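Long-range contacts in putative ferritin-like diiron-carboxylate protein TM1526 (Thermotoga maritima, PDB 1VJX), which is of unknown function but belongs to the ferritin-like rubrerythrin family, and so may bind metal ions and act as an oxidoreductase: residues T20-L25 with I117-L122; E28-Y33 with Q54-A59; T100-L105 with E151-S156; V111-I116 with E144-L149. All blocks are in the same frame, centred on the assembly; numbering follows the deposited sequence.

Contact 1: T20-L25 with I117-L122; sequences TVAIRL and ILYYEL
Helix segments 20-25 and 117-122 run roughly antiparallel, their N-to-C directions 146° apart and their axes approaching to 10.1 Å, with A22 and Y119 nearest in backbone register. The small side chain of A22 sits where two larger groups come across from the other helix. L118, its CG anti to the backbone N, reaches over with both methyls: CD2 lies 3.5 Å from V21 CG1, a tight carbon pair, and also packs 3.6 Å from L25 CD1, so that one leucine methyl bridges two residues a turn apart. V21 and L25 both cross L118 obliquely. Y119 starts off to one side of the interface, but its first torsion (chi1 -50°) swings the ring back toward the opposing helix. A22 CB meets the edge of that ring, 3.8 Å from Y119 CE1, and Y119 OH ends 3.5 Å from L25 CB. No hydrogen bond links the two segments; the join is made mainly by apolar contacts and is largely buried. Helix 43-68 closes one flank, F62 touching A22 and L122 and meeting the Y119 ring, while Y119 also reaches I139 and E142 of helix 129-156, and Y84 from a loop covers V21 and L118.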
# COMPACT_ATOMS: atom_id res chain seq x y z
N THR A 20 -10.61 -5.81 0.02
CA THR A 20 -10.99 -4.88 -1.03
C THR A 20 -10.24 -3.56 -0.82
O THR A 20 -9.72 -2.96 -1.74
CB THR A 20 -12.48 -4.62 -1.00
OG1 THR A 20 -13.23 -5.85 -1.22
CG2 THR A 20 -12.88 -3.75 -2.18
N VAL A 21 -10.17 -3.13 0.44
CA VAL A 21 -9.48 -1.91 0.80
C VAL A 21 -8.00 -2.07 0.44
O VAL A 21 -7.45 -1.20 -0.20
CB VAL A 21 -9.71 -1.58 2.30
CG1 VAL A 21 -8.71 -0.56 2.78
CG2 VAL A 21 -11.12 -1.04 2.52
N ALA A 22 -7.42 -3.22 0.78
CA ALA A 22 -5.99 -3.49 0.56
C ALA A 22 -5.65 -3.59 -0.90
O ALA A 22 -4.58 -3.15 -1.34
CB ALA A 22 -5.58 -4.77 1.28
N ILE A 23 -6.58 -4.13 -1.68
CA ILE A 23 -6.37 -4.23 -3.10
C ILE A 23 -6.24 -2.82 -3.65
O ILE A 23 -5.37 -2.55 -4.47
CB ILE A 23 -7.49 -4.96 -3.73
CG1 ILE A 23 -7.43 -6.45 -3.36
CG2 ILE A 23 -7.51 -4.79 -5.28
CD1 ILE A 23 -8.73 -7.20 -3.78
N ARG A 24 -7.11 -1.92 -3.21
CA ARG A 24 -7.14 -0.59 -3.80
C ARG A 24 -5.91 0.25 -3.41
O ARG A 24 -5.40 0.99 -4.25
CB ARG A 24 -8.44 0.12 -3.47
CG ARG A 24 -9.55 -0.40 -4.21
CD ARG A 24 -10.90 -0.07 -3.64
NE ARG A 24 -11.99 -0.82 -4.32
CZ ARG A 24 -13.10 -0.27 -4.87
NH1 ARG A 24 -13.30 1.05 -4.88
NH2 ARG A 24 -14.03 -1.06 -5.42
N LEU A 25 -5.41 0.06 -2.18
CA LEU A 25 -4.25 0.75 -1.70
C LEU A 25 -3.02 0.35 -2.53
O LEU A 25 -2.25 1.22 -2.92
CB LEU A 25 -4.02 0.52 -0.19
CG LEU A 25 -5.10 1.09 0.77
CD1 LEU A 25 -4.75 0.82 2.24
CD2 LEU A 25 -5.35 2.57 0.56
N ILE A 117 -0.68 -0.14 8.52
CA ILE A 117 -1.60 -0.43 9.61
C ILE A 117 -2.70 -1.32 9.09
O ILE A 117 -3.07 -2.32 9.71
CB ILE A 117 -2.20 0.86 10.22
CG1 ILE A 117 -1.12 1.70 10.86
CG2 ILE A 117 -3.29 0.54 11.25
CD1 ILE A 117 -1.58 2.82 11.73
N LEU A 118 -3.21 -0.97 7.91
CA LEU A 118 -4.32 -1.72 7.34
C LEU A 118 -3.93 -3.16 6.97
O LEU A 118 -4.72 -4.11 7.14
CB LEU A 118 -4.92 -1.03 6.14
CG LEU A 118 -5.95 -2.03 5.50
CD1 LEU A 118 -7.37 -1.78 5.98
CD2 LEU A 118 -5.85 -2.03 4.05
N TYR A 119 -2.77 -3.34 6.38
CA TYR A 119 -2.38 -4.71 6.09
C TYR A 119 -2.14 -5.52 7.36
O TYR A 119 -2.36 -6.72 7.33
CB TYR A 119 -1.12 -4.79 5.21
CG TYR A 119 -1.15 -3.92 3.97
CD1 TYR A 119 -2.27 -3.86 3.16
CD2 TYR A 119 -0.03 -3.13 3.63
CE1 TYR A 119 -2.31 -3.05 2.04
CE2 TYR A 119 -0.07 -2.31 2.52
CZ TYR A 119 -1.21 -2.29 1.72
OH TYR A 119 -1.24 -1.47 0.63
N TYR A 120 -1.65 -4.91 8.45
CA TYR A 120 -1.57 -5.59 9.72
C TYR A 120 -3.00 -6.03 10.18
O TYR A 120 -3.21 -7.14 10.61
CB TYR A 120 -0.85 -4.75 10.80
CG TYR A 120 0.68 -4.90 10.82
CD1 TYR A 120 1.28 -6.14 11.04
CD2 TYR A 120 1.52 -3.79 10.65
CE1 TYR A 120 2.70 -6.28 11.07
CE2 TYR A 120 2.97 -3.93 10.69
CZ TYR A 120 3.53 -5.18 10.89
OH TYR A 120 4.91 -5.36 10.93
N GLU A 121 -3.97 -5.14 10.01
CA GLU A 121 -5.34 -5.41 10.44
C GLU A 121 -5.86 -6.62 9.76
O GLU A 121 -6.41 -7.50 10.43
CB GLU A 121 -6.23 -4.18 10.24
CG GLU A 121 -5.94 -3.12 11.31
CD GLU A 121 -6.58 -1.75 11.05
OE1 GLU A 121 -6.86 -1.42 9.88
OE2 GLU A 121 -6.81 -1.01 12.04
N LEU A 122 -5.64 -6.67 8.45
CA LEU A 122 -6.02 -7.76 7.56
C LEU A 122 -5.40 -9.10 7.96
O LEU A 122 -6.09 -10.14 8.02
CB LEU A 122 -5.57 -7.46 6.12
CG LEU A 122 -5.70 -8.66 5.14
CD1 LEU A 122 -7.16 -9.17 5.07
CD2 LEU A 122 -5.16 -8.35 3.74

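Contact 2: E28-Y33 with Q54-A59; sequences EGERFY and QERIHA
G29 opens the contact along segment 28-33: its CA lies 3.9 Å from E55 OE2, and a beta carbon here would clash with that carboxylate oxygen. The bare backbone therefore lets E55 lie close against the helix, in keeping with an axis separation of 8.2 Å. At E30 the two backbones come nearest, and E55 CB rests 3.7 Å from E30 N. The E30 side chain leaves with CG anti to its backbone N (chi1 163°) and stays extended, crossing R56 obliquely. Its carboxylate lies against the aliphatic part of the arginine, with E30 OE2 3.6 Å from R56 CG, while the guanidinium turns away to salt bridges with D53 and E60; the carboxylate and guanidinium planes are 72° apart. An alanine in place of E30 lacks the carboxylate that lies on R56 CB and CG, and would probably loosen this outer margin of the interface. The two segments run antiparallel at 165°; the pairing of helices 15-36 and 43-68 to which they belong is part of the four-helix bundle of ferritin-like proteins, in which carboxylates and histidines facing inward typically form a diiron site. Consistent with that, E55 bends at chi2 into the bundle, where its OE1 comes close to E26 and E142, a cluster of acids likely to raise one another's proton affinity when no metal is present. H58, one turn on, directs ND1 to E26. Y33, at the end of the segment, presents its ring edge to E55, Y33 CD2 lying 3.9 Å from E55 CG, and its other contacts include L149 and E112.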
# COMPACT_ATOMS: atom_id res chain seq x y z
N GLU A 28 -3.51 1.80 -6.09
CA GLU A 28 -3.34 3.25 -6.11
C GLU A 28 -1.89 3.62 -5.88
O GLU A 28 -1.41 4.55 -6.48
CB GLU A 28 -4.30 3.95 -5.12
CG GLU A 28 -5.75 3.95 -5.62
CD GLU A 28 -5.92 4.78 -6.89
OE1 GLU A 28 -5.53 5.99 -6.85
OE2 GLU A 28 -6.43 4.25 -7.93
N GLY A 29 -1.22 2.85 -5.04
CA GLY A 29 0.19 3.00 -4.79
C GLY A 29 1.05 2.80 -6.02
O GLY A 29 2.03 3.55 -6.24
N GLU A 30 0.69 1.79 -6.82
CA GLU A 30 1.35 1.54 -8.10
C GLU A 30 1.28 2.79 -8.97
O GLU A 30 2.28 3.22 -9.53
CB GLU A 30 0.71 0.33 -8.84
CG GLU A 30 1.06 0.25 -10.34
CD GLU A 30 0.49 -0.97 -11.06
OE1 GLU A 30 -0.42 -1.62 -10.53
OE2 GLU A 30 0.93 -1.29 -12.18
N ARG A 31 0.06 3.33 -9.09
CA ARG A 31 -0.19 4.51 -9.91
C ARG A 31 0.55 5.75 -9.44
O ARG A 31 1.10 6.49 -10.23
CB ARG A 31 -1.68 4.83 -9.89
CG ARG A 31 -2.39 4.35 -11.09
CD ARG A 31 -3.80 4.89 -11.18
NE ARG A 31 -3.77 6.34 -11.38
CZ ARG A 31 -4.26 7.27 -10.54
NH1 ARG A 31 -4.88 6.92 -9.40
NH2 ARG A 31 -4.14 8.57 -10.85
N PHE A 32 0.44 6.00 -8.15
CA PHE A 32 1.18 7.07 -7.49
C PHE A 32 2.67 7.00 -7.88
O PHE A 32 3.19 7.93 -8.50
CB PHE A 32 0.98 6.93 -5.99
CG PHE A 32 1.55 8.05 -5.16
CD1 PHE A 32 1.13 9.36 -5.33
CD2 PHE A 32 2.46 7.77 -4.15
CE1 PHE A 32 1.65 10.38 -4.53
CE2 PHE A 32 2.98 8.77 -3.35
CZ PHE A 32 2.58 10.08 -3.54
N TYR A 33 3.32 5.87 -7.57
CA TYR A 33 4.77 5.76 -7.75
C TYR A 33 5.18 5.85 -9.23
O TYR A 33 6.22 6.45 -9.56
CB TYR A 33 5.33 4.49 -7.09
CG TYR A 33 5.22 4.46 -5.57
CD1 TYR A 33 5.66 5.53 -4.78
CD2 TYR A 33 4.72 3.33 -4.91
CE1 TYR A 33 5.57 5.49 -3.40
CE2 TYR A 33 4.63 3.28 -3.53
CZ TYR A 33 5.05 4.36 -2.77
OH TYR A 33 4.96 4.30 -1.39
N GLN A 54 6.45 -3.37 -7.63
CA GLN A 54 6.25 -4.14 -6.39
C GLN A 54 4.82 -4.05 -5.90
O GLN A 54 4.22 -5.07 -5.53
CB GLN A 54 7.23 -3.66 -5.30
CG GLN A 54 8.65 -4.10 -5.62
CD GLN A 54 9.72 -3.39 -4.83
OE1 GLN A 54 9.48 -2.89 -3.73
NE2 GLN A 54 10.92 -3.35 -5.38
N GLU A 55 4.28 -2.83 -5.88
CA GLU A 55 2.88 -2.59 -5.51
C GLU A 55 1.91 -3.34 -6.42
O GLU A 55 0.91 -3.89 -5.95
CB GLU A 55 2.53 -1.12 -5.57
CG GLU A 55 3.26 -0.22 -4.61
CD GLU A 55 2.88 -0.45 -3.16
OE1 GLU A 55 3.52 -1.31 -2.52
OE2 GLU A 55 1.98 0.27 -2.66
N ARG A 56 2.21 -3.33 -7.71
CA ARG A 56 1.49 -4.13 -8.72
C ARG A 56 1.34 -5.59 -8.28
O ARG A 56 0.21 -6.10 -8.08
CB ARG A 56 2.22 -4.06 -10.05
CG ARG A 56 1.48 -4.71 -11.23
CD ARG A 56 2.31 -4.79 -12.52
NE ARG A 56 3.61 -5.43 -12.28
CZ ARG A 56 3.81 -6.75 -12.26
NH1 ARG A 56 2.83 -7.61 -12.49
NH2 ARG A 56 5.03 -7.23 -12.02
N ILE A 57 2.48 -6.26 -8.09
CA ILE A 57 2.53 -7.67 -7.69
C ILE A 57 1.71 -7.95 -6.44
O ILE A 57 1.01 -8.96 -6.36
CB ILE A 57 4.00 -8.12 -7.52
CG1 ILE A 57 4.63 -8.31 -8.89
CG2 ILE A 57 4.11 -9.43 -6.71
CD1 ILE A 57 6.16 -8.38 -8.83
N HIS A 58 1.80 -7.04 -5.47
CA HIS A 58 1.03 -7.11 -4.23
C HIS A 58 -0.45 -7.10 -4.47
O HIS A 58 -1.15 -7.89 -3.83
CB HIS A 58 1.37 -5.93 -3.33
CG HIS A 58 2.74 -6.01 -2.74
ND1 HIS A 58 3.38 -4.93 -2.19
CD2 HIS A 58 3.58 -7.06 -2.60
CE1 HIS A 58 4.57 -5.31 -1.75
NE2 HIS A 58 4.71 -6.60 -2.00
N ALA A 59 -0.91 -6.21 -5.35
CA ALA A 59 -2.33 -6.11 -5.71
C ALA A 59 -2.84 -7.41 -6.34
O ALA A 59 -3.92 -7.85 -6.03
CB ALA A 59 -2.54 -4.95 -6.71

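Contact 3: T100-L105 with E151-S156; sequences TLKEVL and EMKRES
L101 leaves its helix with CG anti to the backbone N (chi1 -173°), whereas L105, one turn later, has CG beside the backbone N (chi1 -77°); both side chains thereby reach M152, a selenomethionine bent at chi3 (77°). L105 CD1 pushes against the opposing backbone, 3.4 Å from K153 N and 3.6 Å from M152 CB. L101 spreads its two methyls: CD1 meets the M152 CE methyl at 3.9 Å, and CD2 lies 3.7 Å from S156 O at the far end of segment 151-156. Both leucines cross M152 at about a right angle. At the open margin the ammonium groups of K102 and K153 approach, NZ to NZ 4.1 Å, a repulsion that is probably offset because each is salt-bridged to D106. Helix 101-125 starts in a capping box, T100 OG1 weakly accepting from E103 N and T100 N donating to E103 OE2 at 3.3 Å, while S156 OG folds back to M152 O in the other segment. The contact thus joins the start of helix 101-125 to the last turns of helix 129-156 at one end of the bundle, with F48 of helix 43-68 packing on both L101 and M152, and the loop residue F40 on L101.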
# COMPACT_ATOMS: atom_id res chain seq x y z
N THR A 100 8.93 19.19 -5.62
CA THR A 100 10.13 18.82 -4.88
C THR A 100 10.02 17.38 -4.40
O THR A 100 8.93 16.86 -4.19
CB THR A 100 10.35 19.76 -3.66
OG1 THR A 100 9.32 19.58 -2.69
CG2 THR A 100 10.26 21.24 -4.05
N LEU A 101 11.16 16.73 -4.23
CA LEU A 101 11.19 15.35 -3.75
C LEU A 101 10.60 15.29 -2.35
O LEU A 101 9.84 14.38 -2.05
CB LEU A 101 12.63 14.79 -3.77
CG LEU A 101 12.76 13.28 -3.44
CD1 LEU A 101 12.19 12.38 -4.54
CD2 LEU A 101 14.24 12.94 -3.16
N LYS A 102 10.92 16.29 -1.54
CA LYS A 102 10.42 16.40 -0.16
C LYS A 102 8.92 16.32 -0.02
O LYS A 102 8.42 15.54 0.77
CB LYS A 102 10.90 17.72 0.47
CG LYS A 102 10.38 17.99 1.90
CD LYS A 102 11.10 19.20 2.57
CE LYS A 102 10.94 19.23 4.11
NZ LYS A 102 9.51 19.01 4.60
N GLU A 103 8.19 17.17 -0.74
CA GLU A 103 6.75 17.22 -0.56
C GLU A 103 6.07 15.92 -1.00
O GLU A 103 5.14 15.45 -0.39
CB GLU A 103 6.16 18.44 -1.27
CG GLU A 103 6.23 18.47 -2.78
CD GLU A 103 5.66 19.78 -3.30
OE1 GLU A 103 4.47 20.08 -2.96
OE2 GLU A 103 6.40 20.52 -4.03
N VAL A 104 6.63 15.33 -2.03
CA VAL A 104 6.19 14.07 -2.62
C VAL A 104 6.45 12.89 -1.66
O VAL A 104 5.57 12.04 -1.41
CB VAL A 104 6.95 13.94 -3.99
CG1 VAL A 104 7.45 12.54 -4.29
CG2 VAL A 104 6.11 14.54 -5.15
N LEU A 105 7.66 12.83 -1.13
CA LEU A 105 8.02 11.84 -0.15
C LEU A 105 7.20 11.96 1.14
O LEU A 105 6.79 10.95 1.73
CB LEU A 105 9.51 11.92 0.15
CG LEU A 105 10.44 11.31 -0.90
CD1 LEU A 105 11.79 11.32 -0.42
CD2 LEU A 105 10.05 9.88 -1.25
N GLU A 151 14.92 6.83 3.71
CA GLU A 151 16.31 6.94 3.24
C GLU A 151 16.45 8.07 2.19
O GLU A 151 17.34 8.89 2.29
CB GLU A 151 16.77 5.58 2.67
CG GLU A 151 18.16 5.56 2.04
CD GLU A 151 18.64 4.13 1.76
OE1 GLU A 151 18.32 3.58 0.68
OE2 GLU A 151 19.34 3.55 2.63
N MSE A 152 15.55 8.10 1.22
CA MSE A 152 15.49 9.18 0.23
C MSE A 152 15.20 10.53 0.88
O MSE A 152 15.84 11.53 0.54
CB MSE A 152 14.45 8.86 -0.84
CG MSE A 152 14.83 7.73 -1.77
SE MSE A 152 13.35 7.20 -2.95
CE MSE A 152 13.38 8.66 -4.27
N LYS A 153 14.25 10.58 1.81
CA LYS A 153 13.98 11.84 2.52
C LYS A 153 15.23 12.37 3.20
O LYS A 153 15.58 13.55 3.09
CB LYS A 153 12.89 11.65 3.57
CG LYS A 153 12.40 12.97 4.17
CD LYS A 153 11.38 12.76 5.29
CE LYS A 153 11.26 13.99 6.20
NZ LYS A 153 10.63 15.16 5.52
N ARG A 154 15.87 11.49 3.95
CA ARG A 154 17.00 11.84 4.79
C ARG A 154 18.18 12.29 3.95
O ARG A 154 18.88 13.23 4.31
CB ARG A 154 17.38 10.60 5.59
CG ARG A 154 18.22 10.82 6.83
CD ARG A 154 18.85 9.53 7.34
NE ARG A 154 19.67 8.92 6.29
CZ ARG A 154 21.00 9.11 6.13
NH1 ARG A 154 21.70 9.89 6.98
NH2 ARG A 154 21.63 8.52 5.12
N GLU A 155 18.39 11.62 2.82
CA GLU A 155 19.57 11.82 1.98
C GLU A 155 19.44 12.94 0.96
O GLU A 155 20.26 13.86 0.92
CB GLU A 155 19.87 10.53 1.24
CG GLU A 155 20.41 9.43 2.14
CD GLU A 155 20.70 8.14 1.38
OE1 GLU A 155 20.11 7.95 0.26
OE2 GLU A 155 21.52 7.34 1.92
N SER A 156 18.42 12.86 0.13
CA SER A 156 18.32 13.73 -1.02
C SER A 156 17.26 14.81 -0.83
O SER A 156 16.73 15.38 -1.81
CB SER A 156 18.10 12.87 -2.28
OG SER A 156 17.86 11.51 -1.94

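Contact 4: V111-I116 with E144-L149; sequences VEKDSI and EHLRKL
L146 and E112 lose the most surface here and lie nearest in backbone register, where the axes of segments 111-116 and 144-149 come within 10.3 Å. L146 extends with CG anti to its backbone N (chi1 -179°) and fits among three side chains: its CB is 4.0 Å from E112 CG, while CD2 lies 4.0 Å from K113 CG and 4.1 Å from I116 CD1. An alanine in place of L146 has no methyls to meet K113 and I116, and would probably weaken the outer side of this helix pair. E112 also leaves anti to its backbone N but bends at chi2 (58°), carrying the carboxylate off toward the interior. The antiparallel partners, helices 101-125 and 129-156, form the second hairpin of a ferritin-like four-helix bundle, and E112 and H145 face inward, consistent with the ligand positions of diiron sites. A water stands between them, in the plane of the H145 ring at its edge; the water O is 2.6 Å from H145 ND1 and makes a weak hydrogen bond to E112 OE1. H145 directs its CB toward helix 101-125 but swings its ring away, to L51 and E55 of helix 43-68. E112 OE2 lies close to E142 OE1, a pairing of acids that might favour a shared proton. One turn beyond H145, L149 brings CD1 to 4.3 Å from E112 CB.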
# COMPACT_ATOMS: atom_id res chain seq x y z
N VAL A 111 0.97 8.06 3.62
CA VAL A 111 0.01 7.07 3.17
C VAL A 111 0.55 5.65 3.28
O VAL A 111 -0.22 4.72 3.50
CB VAL A 111 -0.57 7.30 1.72
CG1 VAL A 111 -1.04 8.75 1.52
CG2 VAL A 111 0.41 6.92 0.69
N GLU A 112 1.85 5.47 3.10
CA GLU A 112 2.43 4.15 3.27
C GLU A 112 2.22 3.65 4.73
O GLU A 112 1.77 2.54 4.96
CB GLU A 112 3.92 4.18 2.92
CG GLU A 112 4.63 2.84 3.06
CD GLU A 112 3.99 1.76 2.20
OE1 GLU A 112 3.33 2.08 1.19
OE2 GLU A 112 4.15 0.56 2.55
N LYS A 113 2.50 4.49 5.70
CA LYS A 113 2.22 4.17 7.07
C LYS A 113 0.75 3.83 7.32
O LYS A 113 0.47 2.93 8.11
CB LYS A 113 2.71 5.31 7.98
CG LYS A 113 4.25 5.32 8.05
CD LYS A 113 4.82 6.04 9.28
CE LYS A 113 4.70 7.53 9.19
NZ LYS A 113 5.82 8.21 9.92
N ASP A 114 -0.17 4.51 6.62
CA ASP A 114 -1.60 4.28 6.79
C ASP A 114 -1.96 2.90 6.24
O ASP A 114 -2.68 2.10 6.88
CB ASP A 114 -2.37 5.34 6.06
CG ASP A 114 -2.40 6.69 6.78
OD1 ASP A 114 -2.10 6.80 7.97
OD2 ASP A 114 -2.84 7.70 6.22
N SER A 115 -1.41 2.59 5.07
CA SER A 115 -1.58 1.30 4.43
C SER A 115 -0.94 0.14 5.21
O SER A 115 -1.46 -0.98 5.23
CB SER A 115 -0.99 1.38 3.04
OG SER A 115 -1.60 2.45 2.34
N ILE A 116 0.19 0.40 5.86
CA ILE A 116 0.83 -0.66 6.68
C ILE A 116 -0.07 -1.11 7.84
O ILE A 116 -0.22 -2.32 8.09
CB ILE A 116 2.24 -0.24 7.09
CG1 ILE A 116 3.11 -0.29 5.84
CG2 ILE A 116 2.82 -1.17 8.17
CD1 ILE A 116 4.49 0.25 5.99
N GLU A 144 9.98 -2.30 3.93
CA GLU A 144 11.17 -1.93 3.14
C GLU A 144 10.94 -0.76 2.17
O GLU A 144 11.85 -0.01 1.90
CB GLU A 144 11.68 -3.12 2.33
CG GLU A 144 12.34 -4.22 3.15
CD GLU A 144 13.57 -3.75 3.86
OE1 GLU A 144 14.25 -2.81 3.36
OE2 GLU A 144 13.86 -4.34 4.93
N HIS A 145 9.72 -0.62 1.62
CA HIS A 145 9.40 0.52 0.77
C HIS A 145 9.52 1.73 1.62
O HIS A 145 10.12 2.72 1.23
CB HIS A 145 7.96 0.49 0.26
CG HIS A 145 7.69 -0.54 -0.78
ND1 HIS A 145 6.56 -0.51 -1.59
CD2 HIS A 145 8.40 -1.63 -1.15
CE1 HIS A 145 6.59 -1.55 -2.40
NE2 HIS A 145 7.70 -2.24 -2.16
N LEU A 146 8.90 1.66 2.79
CA LEU A 146 8.92 2.73 3.78
C LEU A 146 10.35 3.16 4.19
O LEU A 146 10.67 4.33 4.21
CB LEU A 146 8.12 2.33 5.02
CG LEU A 146 8.07 3.41 6.09
CD1 LEU A 146 7.46 4.73 5.52
CD2 LEU A 146 7.34 2.90 7.31
N ARG A 147 11.18 2.19 4.51
CA ARG A 147 12.58 2.44 4.83
C ARG A 147 13.28 3.17 3.68
O ARG A 147 14.11 4.08 3.91
CB ARG A 147 13.28 1.12 5.08
CG ARG A 147 14.77 1.21 5.35
CD ARG A 147 15.49 -0.04 4.91
NE ARG A 147 15.52 -0.13 3.44
CZ ARG A 147 16.42 0.51 2.68
NH1 ARG A 147 17.33 1.29 3.24
NH2 ARG A 147 16.40 0.38 1.36
N LYS A 148 12.95 2.78 2.44
CA LYS A 148 13.55 3.40 1.26
C LYS A 148 13.09 4.82 1.12
O LYS A 148 13.89 5.71 0.86
CB LYS A 148 13.22 2.62 -0.01
CG LYS A 148 13.86 3.20 -1.27
CD LYS A 148 15.35 3.01 -1.30
CE LYS A 148 16.06 3.88 -2.29
NZ LYS A 148 17.55 3.75 -2.07
N LEU A 149 11.79 5.05 1.31
CA LEU A 149 11.24 6.41 1.34
C LEU A 149 11.91 7.31 2.42
O LEU A 149 12.19 8.47 2.18
CB LEU A 149 9.72 6.37 1.54
CG LEU A 149 8.86 5.69 0.45
CD1 LEU A 149 7.39 5.66 0.84
CD2 LEU A 149 8.99 6.38 -0.89
O HOH W 1 5.00 1.44 -0.78

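All four contacts pair antiparallel helices of one bundle. Contact 2 joins helices 15-36 and 43-68, contacts 3 and 4 lie along the pair 101-125 and 129-156, and contact 1 ties helix 15-36 of the first pair to helix 101-125 of the second. Contacts 1 and 2 are buried, the former apolar and the latter rich in carboxylates; contact 4 is partly buried, polar inside and aliphatic outside, and contact 3, whose centre lies about 18 Å from that of the chain, has two lysines, one of them exposed, at its margin. Contacts 2 and 4 meet in the shared acidic interior. L105 and L149 connect contacts 3 and 4, while L25 reaches S115 between contacts 1 and 4.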